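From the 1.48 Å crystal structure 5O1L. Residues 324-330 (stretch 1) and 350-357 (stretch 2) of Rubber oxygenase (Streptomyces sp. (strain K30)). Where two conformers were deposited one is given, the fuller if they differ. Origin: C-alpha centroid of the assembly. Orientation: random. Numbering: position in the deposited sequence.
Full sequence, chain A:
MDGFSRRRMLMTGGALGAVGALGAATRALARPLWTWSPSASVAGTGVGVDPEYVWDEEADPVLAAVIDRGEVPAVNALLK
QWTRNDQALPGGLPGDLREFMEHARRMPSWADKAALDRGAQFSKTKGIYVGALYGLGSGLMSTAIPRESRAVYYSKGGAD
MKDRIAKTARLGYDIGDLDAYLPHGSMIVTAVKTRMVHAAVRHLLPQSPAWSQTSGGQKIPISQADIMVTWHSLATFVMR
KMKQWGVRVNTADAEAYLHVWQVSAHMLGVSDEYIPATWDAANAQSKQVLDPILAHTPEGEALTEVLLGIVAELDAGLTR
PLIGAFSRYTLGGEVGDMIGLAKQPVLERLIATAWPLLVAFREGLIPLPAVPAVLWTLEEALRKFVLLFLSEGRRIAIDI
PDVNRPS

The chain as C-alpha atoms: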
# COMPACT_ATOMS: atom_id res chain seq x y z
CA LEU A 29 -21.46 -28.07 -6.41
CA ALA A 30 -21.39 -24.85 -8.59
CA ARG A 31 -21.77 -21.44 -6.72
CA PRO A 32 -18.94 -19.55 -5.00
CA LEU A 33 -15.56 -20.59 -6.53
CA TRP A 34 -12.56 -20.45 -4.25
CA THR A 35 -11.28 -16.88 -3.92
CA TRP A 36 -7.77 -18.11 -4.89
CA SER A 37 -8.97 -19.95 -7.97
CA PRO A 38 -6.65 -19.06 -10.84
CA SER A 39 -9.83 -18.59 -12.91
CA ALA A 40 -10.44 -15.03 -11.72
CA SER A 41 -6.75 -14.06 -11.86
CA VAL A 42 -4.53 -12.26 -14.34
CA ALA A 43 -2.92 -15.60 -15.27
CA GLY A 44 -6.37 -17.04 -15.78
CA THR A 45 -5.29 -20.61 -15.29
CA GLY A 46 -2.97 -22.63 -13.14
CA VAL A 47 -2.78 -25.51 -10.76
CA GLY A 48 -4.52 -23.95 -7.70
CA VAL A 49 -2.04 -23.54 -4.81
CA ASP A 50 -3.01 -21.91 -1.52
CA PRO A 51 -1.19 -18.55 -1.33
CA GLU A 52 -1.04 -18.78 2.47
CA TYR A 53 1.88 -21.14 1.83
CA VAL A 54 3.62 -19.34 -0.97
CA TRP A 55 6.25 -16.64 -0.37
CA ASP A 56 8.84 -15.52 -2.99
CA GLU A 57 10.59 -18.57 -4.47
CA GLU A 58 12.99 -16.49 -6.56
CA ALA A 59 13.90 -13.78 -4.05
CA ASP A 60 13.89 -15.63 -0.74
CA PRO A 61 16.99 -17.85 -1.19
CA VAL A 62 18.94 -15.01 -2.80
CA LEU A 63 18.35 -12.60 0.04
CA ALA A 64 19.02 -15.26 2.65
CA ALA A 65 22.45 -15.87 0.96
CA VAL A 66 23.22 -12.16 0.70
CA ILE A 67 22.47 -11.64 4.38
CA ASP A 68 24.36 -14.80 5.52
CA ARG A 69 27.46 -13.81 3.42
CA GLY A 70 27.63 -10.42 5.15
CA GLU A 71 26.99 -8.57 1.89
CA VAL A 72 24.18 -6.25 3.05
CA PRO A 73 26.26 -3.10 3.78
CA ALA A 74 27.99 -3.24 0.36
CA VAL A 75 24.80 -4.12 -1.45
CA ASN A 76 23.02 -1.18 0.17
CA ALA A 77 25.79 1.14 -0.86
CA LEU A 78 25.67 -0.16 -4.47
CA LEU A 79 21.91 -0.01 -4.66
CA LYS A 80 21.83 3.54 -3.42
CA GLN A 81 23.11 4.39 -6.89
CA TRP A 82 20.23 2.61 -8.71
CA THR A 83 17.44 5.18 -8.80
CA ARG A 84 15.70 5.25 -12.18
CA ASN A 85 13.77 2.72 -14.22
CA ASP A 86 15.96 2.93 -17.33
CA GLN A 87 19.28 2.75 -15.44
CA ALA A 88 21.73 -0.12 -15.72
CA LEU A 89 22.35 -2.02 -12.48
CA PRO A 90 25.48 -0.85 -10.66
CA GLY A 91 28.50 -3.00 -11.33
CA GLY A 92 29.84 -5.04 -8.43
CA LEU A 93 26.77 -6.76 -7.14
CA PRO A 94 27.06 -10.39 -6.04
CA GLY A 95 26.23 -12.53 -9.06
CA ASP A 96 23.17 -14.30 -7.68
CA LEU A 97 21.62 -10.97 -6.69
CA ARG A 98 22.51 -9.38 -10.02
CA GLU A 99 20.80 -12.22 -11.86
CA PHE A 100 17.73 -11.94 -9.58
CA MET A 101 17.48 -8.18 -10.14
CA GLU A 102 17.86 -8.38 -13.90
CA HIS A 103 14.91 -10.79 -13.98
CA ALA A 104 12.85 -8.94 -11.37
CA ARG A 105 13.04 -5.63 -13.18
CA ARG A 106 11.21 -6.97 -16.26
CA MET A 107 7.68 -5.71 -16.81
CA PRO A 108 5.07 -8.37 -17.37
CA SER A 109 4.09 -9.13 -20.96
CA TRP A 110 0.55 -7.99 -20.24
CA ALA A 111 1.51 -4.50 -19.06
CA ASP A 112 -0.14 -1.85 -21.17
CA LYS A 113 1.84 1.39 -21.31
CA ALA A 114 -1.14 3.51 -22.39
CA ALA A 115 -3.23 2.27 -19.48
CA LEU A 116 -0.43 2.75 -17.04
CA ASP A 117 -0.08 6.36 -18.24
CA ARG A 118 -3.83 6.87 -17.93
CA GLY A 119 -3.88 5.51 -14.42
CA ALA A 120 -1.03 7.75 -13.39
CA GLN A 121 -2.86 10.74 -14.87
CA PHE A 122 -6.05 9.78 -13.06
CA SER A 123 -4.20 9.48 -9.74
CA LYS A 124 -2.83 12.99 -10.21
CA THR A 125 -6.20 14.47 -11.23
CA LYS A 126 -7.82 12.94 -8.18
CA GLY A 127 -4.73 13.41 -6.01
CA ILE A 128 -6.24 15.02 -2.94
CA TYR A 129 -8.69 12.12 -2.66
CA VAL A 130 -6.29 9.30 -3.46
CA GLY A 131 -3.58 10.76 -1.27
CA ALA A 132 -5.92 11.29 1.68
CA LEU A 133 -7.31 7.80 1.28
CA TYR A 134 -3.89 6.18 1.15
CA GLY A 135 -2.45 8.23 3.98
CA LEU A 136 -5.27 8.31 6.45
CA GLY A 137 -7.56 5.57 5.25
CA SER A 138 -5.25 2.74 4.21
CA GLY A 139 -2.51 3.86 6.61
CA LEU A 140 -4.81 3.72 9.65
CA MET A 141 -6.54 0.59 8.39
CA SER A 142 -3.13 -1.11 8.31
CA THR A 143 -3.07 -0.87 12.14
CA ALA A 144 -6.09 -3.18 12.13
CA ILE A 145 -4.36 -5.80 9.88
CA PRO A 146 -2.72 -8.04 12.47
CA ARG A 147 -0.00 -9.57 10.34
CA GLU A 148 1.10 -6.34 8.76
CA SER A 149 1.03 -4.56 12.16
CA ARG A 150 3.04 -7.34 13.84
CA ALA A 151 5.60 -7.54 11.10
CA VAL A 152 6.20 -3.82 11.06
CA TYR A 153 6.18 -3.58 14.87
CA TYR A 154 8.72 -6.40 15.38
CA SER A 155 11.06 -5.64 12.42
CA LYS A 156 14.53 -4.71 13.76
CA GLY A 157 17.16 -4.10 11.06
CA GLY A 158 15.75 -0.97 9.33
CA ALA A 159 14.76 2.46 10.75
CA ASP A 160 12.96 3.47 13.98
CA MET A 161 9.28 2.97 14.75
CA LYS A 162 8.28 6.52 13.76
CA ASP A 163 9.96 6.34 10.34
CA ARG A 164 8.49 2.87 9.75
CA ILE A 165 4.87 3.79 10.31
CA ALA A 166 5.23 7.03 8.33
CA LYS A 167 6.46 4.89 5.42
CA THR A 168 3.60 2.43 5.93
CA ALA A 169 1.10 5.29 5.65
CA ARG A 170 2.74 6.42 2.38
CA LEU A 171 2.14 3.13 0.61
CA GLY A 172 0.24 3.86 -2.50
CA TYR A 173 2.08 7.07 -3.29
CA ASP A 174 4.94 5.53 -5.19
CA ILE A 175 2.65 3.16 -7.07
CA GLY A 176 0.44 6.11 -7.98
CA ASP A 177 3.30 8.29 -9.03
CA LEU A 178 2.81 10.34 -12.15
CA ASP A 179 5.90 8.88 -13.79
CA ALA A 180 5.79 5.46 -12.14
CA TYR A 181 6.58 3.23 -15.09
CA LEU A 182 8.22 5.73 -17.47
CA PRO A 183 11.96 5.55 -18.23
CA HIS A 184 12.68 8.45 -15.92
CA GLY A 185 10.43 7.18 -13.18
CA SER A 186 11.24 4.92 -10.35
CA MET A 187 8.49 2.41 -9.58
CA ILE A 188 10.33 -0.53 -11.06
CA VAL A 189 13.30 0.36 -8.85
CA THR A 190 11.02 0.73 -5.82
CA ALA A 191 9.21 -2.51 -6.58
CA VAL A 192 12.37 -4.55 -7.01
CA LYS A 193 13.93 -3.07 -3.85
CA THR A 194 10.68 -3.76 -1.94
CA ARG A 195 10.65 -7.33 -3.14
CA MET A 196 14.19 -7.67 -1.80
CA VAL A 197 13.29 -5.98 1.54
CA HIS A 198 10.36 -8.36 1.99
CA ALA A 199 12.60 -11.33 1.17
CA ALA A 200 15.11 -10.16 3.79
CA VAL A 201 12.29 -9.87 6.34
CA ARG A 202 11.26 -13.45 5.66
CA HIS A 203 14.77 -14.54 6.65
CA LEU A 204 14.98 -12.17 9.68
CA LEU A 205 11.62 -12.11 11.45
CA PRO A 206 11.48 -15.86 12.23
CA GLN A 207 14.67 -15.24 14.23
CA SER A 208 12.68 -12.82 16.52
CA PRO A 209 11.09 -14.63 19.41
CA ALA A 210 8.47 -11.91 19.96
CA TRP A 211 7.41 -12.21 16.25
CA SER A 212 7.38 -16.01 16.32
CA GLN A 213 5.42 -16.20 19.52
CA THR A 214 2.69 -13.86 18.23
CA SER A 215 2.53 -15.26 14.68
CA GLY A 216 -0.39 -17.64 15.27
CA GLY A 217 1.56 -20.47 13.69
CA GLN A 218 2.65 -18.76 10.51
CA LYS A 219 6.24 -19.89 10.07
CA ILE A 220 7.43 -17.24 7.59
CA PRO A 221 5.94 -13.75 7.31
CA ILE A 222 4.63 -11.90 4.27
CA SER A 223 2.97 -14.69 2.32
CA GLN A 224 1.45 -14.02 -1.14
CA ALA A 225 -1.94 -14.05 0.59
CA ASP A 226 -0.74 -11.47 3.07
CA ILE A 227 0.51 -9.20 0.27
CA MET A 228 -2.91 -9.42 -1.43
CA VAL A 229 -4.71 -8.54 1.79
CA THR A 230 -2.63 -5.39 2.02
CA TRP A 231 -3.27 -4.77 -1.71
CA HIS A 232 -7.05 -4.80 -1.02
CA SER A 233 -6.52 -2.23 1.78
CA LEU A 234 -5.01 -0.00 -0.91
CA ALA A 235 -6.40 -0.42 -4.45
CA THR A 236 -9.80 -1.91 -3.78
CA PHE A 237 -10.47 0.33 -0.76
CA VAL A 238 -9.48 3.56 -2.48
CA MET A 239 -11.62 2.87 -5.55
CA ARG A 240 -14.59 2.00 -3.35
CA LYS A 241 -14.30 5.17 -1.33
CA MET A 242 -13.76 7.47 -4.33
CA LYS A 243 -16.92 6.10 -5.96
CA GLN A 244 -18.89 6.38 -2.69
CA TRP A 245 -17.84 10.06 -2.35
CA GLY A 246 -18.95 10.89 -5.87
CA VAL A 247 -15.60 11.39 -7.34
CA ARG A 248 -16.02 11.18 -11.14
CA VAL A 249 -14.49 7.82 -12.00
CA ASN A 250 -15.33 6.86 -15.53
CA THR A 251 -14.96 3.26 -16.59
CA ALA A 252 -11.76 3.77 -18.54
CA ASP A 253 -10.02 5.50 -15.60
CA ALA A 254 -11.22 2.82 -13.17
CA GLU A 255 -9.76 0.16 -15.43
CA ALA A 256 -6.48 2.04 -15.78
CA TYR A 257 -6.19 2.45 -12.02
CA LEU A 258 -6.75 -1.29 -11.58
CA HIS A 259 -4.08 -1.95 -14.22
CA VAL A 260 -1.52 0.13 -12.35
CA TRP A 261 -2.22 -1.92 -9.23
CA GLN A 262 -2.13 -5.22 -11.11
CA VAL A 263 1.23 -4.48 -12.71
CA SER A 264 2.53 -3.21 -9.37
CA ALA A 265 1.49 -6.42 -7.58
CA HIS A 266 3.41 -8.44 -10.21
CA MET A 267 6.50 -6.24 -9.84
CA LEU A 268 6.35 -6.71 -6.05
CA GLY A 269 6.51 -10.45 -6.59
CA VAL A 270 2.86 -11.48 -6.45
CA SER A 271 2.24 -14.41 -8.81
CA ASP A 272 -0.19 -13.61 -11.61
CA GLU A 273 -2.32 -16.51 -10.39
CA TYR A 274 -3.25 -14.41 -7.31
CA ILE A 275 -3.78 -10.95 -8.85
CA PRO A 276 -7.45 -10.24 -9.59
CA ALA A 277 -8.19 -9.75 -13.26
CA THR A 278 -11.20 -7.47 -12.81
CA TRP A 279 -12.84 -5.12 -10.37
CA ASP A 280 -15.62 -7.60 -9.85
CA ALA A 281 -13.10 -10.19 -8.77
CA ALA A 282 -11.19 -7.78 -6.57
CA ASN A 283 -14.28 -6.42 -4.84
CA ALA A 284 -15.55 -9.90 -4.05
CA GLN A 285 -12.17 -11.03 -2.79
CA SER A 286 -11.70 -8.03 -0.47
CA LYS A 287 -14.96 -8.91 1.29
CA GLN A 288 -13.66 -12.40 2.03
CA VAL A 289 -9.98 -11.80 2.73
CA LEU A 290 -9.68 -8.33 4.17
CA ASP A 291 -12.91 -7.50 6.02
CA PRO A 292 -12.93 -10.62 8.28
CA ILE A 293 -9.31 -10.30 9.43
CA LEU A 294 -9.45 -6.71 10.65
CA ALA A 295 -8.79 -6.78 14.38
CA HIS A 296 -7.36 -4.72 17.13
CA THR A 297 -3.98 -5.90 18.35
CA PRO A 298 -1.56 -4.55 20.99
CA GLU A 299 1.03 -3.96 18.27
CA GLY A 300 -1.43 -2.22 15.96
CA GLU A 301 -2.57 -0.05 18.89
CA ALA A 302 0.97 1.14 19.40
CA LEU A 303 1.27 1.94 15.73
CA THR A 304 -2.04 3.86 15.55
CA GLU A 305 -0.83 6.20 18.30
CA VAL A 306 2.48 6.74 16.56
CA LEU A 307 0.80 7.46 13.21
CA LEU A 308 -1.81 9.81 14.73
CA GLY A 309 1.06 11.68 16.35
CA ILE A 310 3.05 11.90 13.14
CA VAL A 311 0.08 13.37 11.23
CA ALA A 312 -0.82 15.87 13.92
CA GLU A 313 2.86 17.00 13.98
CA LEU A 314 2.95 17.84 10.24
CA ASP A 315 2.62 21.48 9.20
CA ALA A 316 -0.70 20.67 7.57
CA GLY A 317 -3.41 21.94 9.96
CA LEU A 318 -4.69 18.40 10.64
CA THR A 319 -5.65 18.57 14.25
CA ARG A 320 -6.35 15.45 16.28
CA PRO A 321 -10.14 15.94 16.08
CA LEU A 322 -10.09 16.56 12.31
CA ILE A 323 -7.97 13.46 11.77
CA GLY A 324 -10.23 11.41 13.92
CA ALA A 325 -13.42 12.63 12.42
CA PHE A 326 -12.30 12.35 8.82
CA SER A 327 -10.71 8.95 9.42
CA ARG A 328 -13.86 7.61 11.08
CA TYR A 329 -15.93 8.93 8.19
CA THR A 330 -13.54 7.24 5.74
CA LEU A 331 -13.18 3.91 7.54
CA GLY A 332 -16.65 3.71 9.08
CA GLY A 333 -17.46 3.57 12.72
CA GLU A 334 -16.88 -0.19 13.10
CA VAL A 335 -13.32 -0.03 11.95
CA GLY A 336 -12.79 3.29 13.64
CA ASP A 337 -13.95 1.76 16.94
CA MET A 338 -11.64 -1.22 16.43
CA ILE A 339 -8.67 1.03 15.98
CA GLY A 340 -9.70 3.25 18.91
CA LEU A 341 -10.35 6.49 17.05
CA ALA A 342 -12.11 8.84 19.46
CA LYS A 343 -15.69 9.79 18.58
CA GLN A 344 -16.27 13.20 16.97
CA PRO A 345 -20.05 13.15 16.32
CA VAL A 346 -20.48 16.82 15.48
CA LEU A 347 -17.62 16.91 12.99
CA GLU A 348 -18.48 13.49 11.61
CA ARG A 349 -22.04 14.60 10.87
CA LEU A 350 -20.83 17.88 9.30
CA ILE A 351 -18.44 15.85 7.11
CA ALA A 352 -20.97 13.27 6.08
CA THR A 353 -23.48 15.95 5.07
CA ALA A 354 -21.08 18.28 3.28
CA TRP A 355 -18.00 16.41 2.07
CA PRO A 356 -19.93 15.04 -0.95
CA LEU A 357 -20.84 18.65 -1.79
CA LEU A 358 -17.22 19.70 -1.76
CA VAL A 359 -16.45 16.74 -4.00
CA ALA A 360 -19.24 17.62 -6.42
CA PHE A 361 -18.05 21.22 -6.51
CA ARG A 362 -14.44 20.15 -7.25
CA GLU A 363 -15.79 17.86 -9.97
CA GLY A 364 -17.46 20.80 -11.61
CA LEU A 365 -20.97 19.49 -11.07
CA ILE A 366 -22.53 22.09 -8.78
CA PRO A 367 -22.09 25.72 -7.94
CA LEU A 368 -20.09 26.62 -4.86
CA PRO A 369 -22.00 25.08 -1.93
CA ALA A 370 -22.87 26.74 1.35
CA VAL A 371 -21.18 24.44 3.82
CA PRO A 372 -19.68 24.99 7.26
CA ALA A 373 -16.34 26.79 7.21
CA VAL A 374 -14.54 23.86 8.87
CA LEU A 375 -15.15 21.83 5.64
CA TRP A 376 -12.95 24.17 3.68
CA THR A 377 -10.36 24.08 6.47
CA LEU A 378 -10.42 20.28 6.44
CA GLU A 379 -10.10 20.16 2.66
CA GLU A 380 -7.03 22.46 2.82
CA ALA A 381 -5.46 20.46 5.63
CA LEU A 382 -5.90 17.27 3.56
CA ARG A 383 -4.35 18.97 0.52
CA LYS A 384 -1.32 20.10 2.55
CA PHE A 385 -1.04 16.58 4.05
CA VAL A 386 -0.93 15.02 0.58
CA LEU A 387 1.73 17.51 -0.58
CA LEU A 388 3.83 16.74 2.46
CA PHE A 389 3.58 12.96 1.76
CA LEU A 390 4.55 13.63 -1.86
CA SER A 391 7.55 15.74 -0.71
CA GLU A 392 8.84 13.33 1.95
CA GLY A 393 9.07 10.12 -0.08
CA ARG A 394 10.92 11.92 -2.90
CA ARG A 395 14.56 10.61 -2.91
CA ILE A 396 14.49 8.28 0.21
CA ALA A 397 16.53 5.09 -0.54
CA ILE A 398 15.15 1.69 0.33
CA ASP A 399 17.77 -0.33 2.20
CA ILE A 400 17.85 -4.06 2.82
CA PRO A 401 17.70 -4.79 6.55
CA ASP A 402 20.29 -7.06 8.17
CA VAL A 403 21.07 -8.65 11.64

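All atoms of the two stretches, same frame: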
# COMPACT_ATOMS: atom_id res chain seq x y z
N GLY A 324 -9.36 12.39 13.42
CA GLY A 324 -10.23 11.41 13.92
C GLY A 324 -11.54 11.38 13.20
O GLY A 324 -12.05 10.31 12.86
N ALA A 325 -12.12 12.56 13.02
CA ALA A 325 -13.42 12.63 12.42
C ALA A 325 -13.36 12.20 10.96
O ALA A 325 -14.20 11.46 10.55
CB ALA A 325 -13.99 14.05 12.55
N PHE A 326 -12.40 12.71 10.22
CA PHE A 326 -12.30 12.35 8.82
C PHE A 326 -11.92 10.88 8.65
O PHE A 326 -12.45 10.20 7.75
CB PHE A 326 -11.33 13.26 8.08
CG PHE A 326 -11.41 13.09 6.57
CD1 PHE A 326 -12.51 13.58 5.92
CD2 PHE A 326 -10.45 12.43 5.91
CE1 PHE A 326 -12.65 13.45 4.57
CE2 PHE A 326 -10.63 12.22 4.50
CZ PHE A 326 -11.71 12.69 3.93
N SER A 327 -11.08 10.36 9.54
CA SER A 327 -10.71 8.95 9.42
C SER A 327 -11.88 8.01 9.78
O SER A 327 -12.09 6.96 9.18
CB SER A 327 -9.52 8.66 10.27
OG SER A 327 -8.44 9.45 9.84
N ARG A 328 -12.71 8.36 10.76
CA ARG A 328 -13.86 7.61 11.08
C ARG A 328 -14.86 7.67 9.97
O ARG A 328 -15.50 6.67 9.66
CB ARG A 328 -14.51 8.12 12.41
CG ARG A 328 -13.68 7.72 13.60
CD ARG A 328 -14.26 8.24 14.90
NE ARG A 328 -15.51 7.61 15.11
CZ ARG A 328 -15.71 6.38 15.60
NH1 ARG A 328 -14.75 5.69 16.16
NH2 ARG A 328 -16.92 5.87 15.56
N TYR A 329 -15.02 8.81 9.33
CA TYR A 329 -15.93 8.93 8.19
C TYR A 329 -15.45 8.01 7.05
O TYR A 329 -16.29 7.41 6.37
CB TYR A 329 -15.90 10.38 7.75
CG TYR A 329 -16.58 10.64 6.44
CD1 TYR A 329 -17.92 10.49 6.31
CD2 TYR A 329 -15.86 11.09 5.34
CE1 TYR A 329 -18.52 10.70 5.08
CE2 TYR A 329 -16.44 11.37 4.15
CZ TYR A 329 -17.75 11.20 4.02
OH TYR A 329 -18.34 11.46 2.78
N THR A 330 -14.16 7.99 6.85
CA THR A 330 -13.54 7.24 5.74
C THR A 330 -13.61 5.76 6.01
O THR A 330 -14.03 4.95 5.12
CB THR A 330 -12.15 7.70 5.55
OG1 THR A 330 -12.14 9.08 5.14
CG2 THR A 330 -11.49 6.89 4.49
N LEU A 350 -21.10 16.80 10.20
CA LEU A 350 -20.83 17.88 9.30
C LEU A 350 -20.16 17.30 8.03
O LEU A 350 -20.48 17.71 6.91
CB LEU A 350 -19.92 18.97 9.90
CG LEU A 350 -20.50 19.81 11.05
CD1 LEU A 350 -19.39 20.71 11.53
CD2 LEU A 350 -21.72 20.60 10.59
N ILE A 351 -19.18 16.45 8.23
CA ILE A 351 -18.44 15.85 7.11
C ILE A 351 -19.31 14.98 6.29
O ILE A 351 -19.32 15.10 5.05
CB ILE A 351 -17.18 15.08 7.60
CG1 ILE A 351 -16.19 16.03 8.21
CG2 ILE A 351 -16.54 14.29 6.45
CD1 ILE A 351 -15.11 15.38 8.98
N ALA A 352 -20.13 14.12 6.91
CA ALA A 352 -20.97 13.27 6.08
C ALA A 352 -21.97 14.05 5.27
O ALA A 352 -22.33 13.61 4.13
CB ALA A 352 -21.70 12.28 7.02
N THR A 353 -22.52 15.13 5.78
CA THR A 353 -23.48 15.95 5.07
C THR A 353 -22.85 16.81 4.00
O THR A 353 -23.51 17.11 2.99
CB THR A 353 -24.48 16.72 5.94
OG1 THR A 353 -23.86 17.72 6.67
CG2 THR A 353 -25.05 15.77 6.92
N ALA A 354 -21.61 17.26 4.19
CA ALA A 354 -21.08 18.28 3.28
C ALA A 354 -19.88 17.84 2.47
O ALA A 354 -19.61 18.44 1.42
CB ALA A 354 -20.70 19.53 4.04
N TRP A 355 -19.15 16.81 2.87
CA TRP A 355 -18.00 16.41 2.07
C TRP A 355 -18.42 16.02 0.65
O TRP A 355 -17.73 16.43 -0.29
CB TRP A 355 -17.21 15.26 2.72
CG TRP A 355 -15.99 14.77 1.95
CD1 TRP A 355 -15.80 13.56 1.29
CD2 TRP A 355 -14.76 15.49 1.83
NE1 TRP A 355 -14.56 13.56 0.77
CE2 TRP A 355 -13.88 14.69 1.10
CE3 TRP A 355 -14.31 16.70 2.31
CZ2 TRP A 355 -12.57 15.10 0.80
CZ3 TRP A 355 -12.97 17.13 2.00
CH2 TRP A 355 -12.17 16.33 1.23
N PRO A 356 -19.55 15.34 0.46
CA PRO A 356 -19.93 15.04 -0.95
C PRO A 356 -20.24 16.30 -1.74
O PRO A 356 -20.14 16.27 -2.97
CB PRO A 356 -21.14 14.14 -0.80
CG PRO A 356 -21.13 13.62 0.58
CD PRO A 356 -20.36 14.58 1.43
N LEU A 357 -20.61 17.39 -1.09
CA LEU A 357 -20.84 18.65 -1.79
C LEU A 357 -19.56 19.27 -2.23
O LEU A 357 -19.48 19.81 -3.33
CB LEU A 357 -21.65 19.65 -0.94
CG LEU A 357 -23.02 19.12 -0.48
CD1 LEU A 357 -23.56 20.06 0.55
CD2 LEU A 357 -23.88 18.99 -1.73
O HOH W 1 -21.18 11.26 3.06

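Two helical segments cross here at 76°, with their axes 10.3 Å apart at closest approach. No direct hydrogen bond joins them. The contact is made by apolar and aromatic side chains, and it buries 322 Å² in total. Ala325, Phe326 and Tyr329 supply one side. Ile351, Ala352, Trp355 and Pro356 supply the other.

Tyr329 is the centre of the contact. Its CA-to-CB bond points toward the second helix, and chi1 is t (170°). The ring thus reaches across the gap and fits as a knob among Ile351, Ala352, Trp355 and Pro356. Ile351 covers one face, while Trp355 and Pro356 both come near the hydroxyl end. Ile351 CG2 lies over the face, 3.6 Å from the centroid of the Tyr329 ring and 19° off the normal, a CH-pi contact. Ile351 CG2 is 3.5 Å from Tyr329 CD2, its nearest ring atom. Trp355 CD1 sits at the ring edge, 3.7 Å from Tyr329 CE2 and 3.6 Å from Tyr329 OH. Tyr329 CE1 lies 3.7 Å from Ala352 CA and 4.0 Å from Ala352 CB. The small side chain of Ala352 leaves the ring close to the helix backbone.

The tyrosine hydroxyl extends to the partly exposed margin of the contact. Tyr329 OH is 4.0 Å from Pro356 CD. Tyr329 OH also hydrogen-bonds a water at 2.9 Å, and the same water donates to Ala352 O at 2.8 Å. This bridge is the polar link between the stretches. It gives the hydroxyl a partner at the end of an otherwise apolar pocket.

Ile351 is buried and points toward the first helix. Its chi1 is m (-65°) and its chi2 is t (166°). Both branches reach Phe326; CG2 also faces Tyr329, and CD1 also meets Ala325. Ile351 CG2 is 4.1 Å from Phe326 CD1. The extended arm places Ile351 CD1 4.0 Å from Ala325 CB and 4.0 Å from Phe326 N. A branched side chain suits this position because it serves both aromatic rings and the alanine. Ala325 points toward the second helix, and its methyl meets the tip of the isoleucine.

Phe326 starts sideways, but its t rotamer (chi1 -168°) brings the end of the ring nearer to the second helix. Trp355 points toward the first helix, also with chi1 t (-180°), and its chi2 is -111°. The two rings meet edge-to-face. The edge of Phe326 is directed at the face of the tryptophan six-membered ring, with centroids 5.1 Å apart and planes at 69°. Phe326 CE1 is 3.9 Å from Trp355 CE2. The indole thus offers a face to Phe326 and an edge to Tyr329 OH.

The backbone supports these positions. Tyr329 N bonds Ala325 O at 3.0 Å, and Trp355 N bonds Ile351 O at 2.8 Å. These turns set Ala325 and Tyr329 on one side of their helix, and Ile351 and Trp355 likewise on theirs.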